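Local atomic coordinates of SidF, inhibitor of growth family, member 3 (Legionella pneumophila subsp. pneumophila, PDB entry 4FYE), a protein that probably removes a phosphate from phosphoinositide lipids, as a membrane-associated phosphatidylinositol phosphate phosphatase. Residues P121-K124 against A125-D128. The protein carries 1 engineered substitution. Sequence-based numbering, arbitrary orientation.
Sequences PSDK and AKAD
Two overlapping type I beta turns carry the chain through the surface loop between helices 98-119 and 136-163; A125 closes the second turn on S122, and K126, just after it, lies beside S122 and near D123. The first turn closes with K124 N on P121 O (3.1 Å), the second with A125 N on S122 O, a weak bond of 3.2 Å bent to 148°. S122 and D123 are the central pair of the first turn, D123 and K124 of the second, and the chain becomes extended at K126. The methyl CB of A125, a buried residue, packs against S122 O at 3.3 Å. K126 runs back past the turn: its CG, beside the backbone N (chi1 -54°), lies 4.0 Å from S122 O, and a bend at chi3 (-129°) keeps CE alongside that same oxygen. K126 NZ ends 4.3 Å from D123 OD1, too far for a salt bridge. K124 leaves in another direction, its NZ forming a long, weak ion pair with D140 of helix 136-163, while D128 is tied to R63 by a salt bridge. The turns rest mainly on backbone bonds, one of them weak, and the exposed D123 and K126 probably add no more than a loose, solvent-screened attraction.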
ATOM      1  N   PRO A 121      20.955   6.695  29.924  1.00 54.80           N
ATOM      2  CA  PRO A 121      21.785   7.834  29.435  1.00 56.34           C
ATOM      3  C   PRO A 121      21.475   8.128  27.997  1.00 51.83           C
ATOM      4  O   PRO A 121      21.296   7.205  27.218  1.00 53.25           O
ATOM      5  CB  PRO A 121      23.240   7.362  29.620  1.00 52.92           C
ATOM      6  CG  PRO A 121      23.155   5.854  29.830  1.00 58.34           C
ATOM      7  CD  PRO A 121      21.791   5.580  30.438  1.00 55.78           C
ATOM      8  N   SER A 122      21.379   9.415  27.688  1.00 57.38           N
ATOM      9  CA  SER A 122      20.977   9.947  26.410  1.00 58.76           C
ATOM     10  C   SER A 122      21.723   9.385  25.221  1.00 59.60           C
ATOM     11  O   SER A 122      21.123   9.104  24.189  1.00 63.72           O
ATOM     12  CB  SER A 122      21.154  11.447  26.439  1.00 66.33           C
ATOM     13  OG  SER A 122      19.925  11.995  26.848  1.00 78.37           O
ATOM     14  N   ASP A 123      23.009   9.178  25.399  1.00 62.00           N
ATOM     15  CA  ASP A 123      23.854   8.783  24.307  1.00 71.69           C
ATOM     16  C   ASP A 123      23.904   7.283  24.128  1.00 73.36           C
ATOM     17  O   ASP A 123      24.360   6.825  23.085  1.00 88.17           O
ATOM     18  CB  ASP A 123      25.257   9.380  24.452  1.00 84.68           C
ATOM     19  CG  ASP A 123      25.353  10.784  23.826  1.00100.33           C
ATOM     20  OD1 ASP A 123      24.673  11.045  22.790  1.00107.43           O
ATOM     21  OD2 ASP A 123      26.090  11.628  24.374  1.00102.02           O
ATOM     22  N   LYS A 124      23.408   6.498  25.084  1.00 54.70           N
ATOM     23  CA  LYS A 124      23.237   5.110  24.747  1.00 47.75           C
ATOM     24  C   LYS A 124      21.808   4.874  24.255  1.00 49.34           C
ATOM     25  O   LYS A 124      21.458   3.778  23.856  1.00 50.71           O
ATOM     26  CB  LYS A 124      23.580   4.182  25.877  1.00 50.06           C
ATOM     27  CG  LYS A 124      24.991   4.278  26.468  1.00 54.00           C
ATOM     28  CD  LYS A 124      25.035   3.290  27.645  1.00 60.16           C
ATOM     29  CE  LYS A 124      26.321   3.323  28.469  1.00 67.46           C
ATOM     30  NZ  LYS A 124      27.494   3.033  27.598  1.00 73.78           N
ATOM     31  N   ALA A 125      20.973   5.900  24.257  1.00 52.22           N
ATOM     32  CA  ALA A 125      19.561   5.710  23.927  1.00 48.03           C
ATOM     33  C   ALA A 125      19.329   5.630  22.442  1.00 44.73           C
ATOM     34  O   ALA A 125      18.265   5.268  22.017  1.00 47.65           O
ATOM     35  CB  ALA A 125      18.739   6.855  24.503  1.00 50.28           C
ATOM     36  N   LYS A 126      20.301   5.995  21.633  1.00 48.76           N
ATOM     37  CA  LYS A 126      20.015   6.161  20.193  1.00 48.73           C
ATOM     38  C   LYS A 126      20.616   5.026  19.415  1.00 43.68           C
ATOM     39  O   LYS A 126      21.701   4.566  19.730  1.00 44.93           O
ATOM     40  CB  LYS A 126      20.502   7.515  19.630  1.00 50.41           C
ATOM     41  CG  LYS A 126      19.992   8.742  20.392  1.00 61.03           C
ATOM     42  CD  LYS A 126      20.312  10.037  19.621  1.00 69.24           C
ATOM     43  CE  LYS A 126      21.004  11.052  20.525  1.00 78.68           C
ATOM     44  NZ  LYS A 126      21.792  12.116  19.814  1.00 82.31           N
ATOM     45  N   ALA A 127      19.909   4.567  18.393  1.00 39.03           N
ATOM     46  CA  ALA A 127      20.444   3.509  17.558  1.00 39.82           C
ATOM     47  C   ALA A 127      21.053   4.160  16.349  1.00 39.64           C
ATOM     48  O   ALA A 127      20.759   5.302  16.061  1.00 40.77           O
ATOM     49  CB  ALA A 127      19.346   2.551  17.130  1.00 37.09           C
ATOM     50  N   ASP A 128      21.922   3.434  15.657  1.00 40.44           N
ATOM     51  CA  ASP A 128      22.330   3.785  14.318  1.00 41.01           C
ATOM     52  C   ASP A 128      21.900   2.639  13.400  1.00 38.02           C
ATOM     53  O   ASP A 128      22.370   1.481  13.532  1.00 42.27           O
ATOM     54  CB  ASP A 128      23.817   4.009  14.237  1.00 39.59           C
ATOM     55  CG  ASP A 128      24.292   4.300  12.768  1.00 51.18           C
ATOM     56  OD1 ASP A 128      23.449   4.621  11.861  1.00 48.78           O
ATOM     57  OD2 ASP A 128      25.527   4.210  12.518  1.00 52.66           O
TER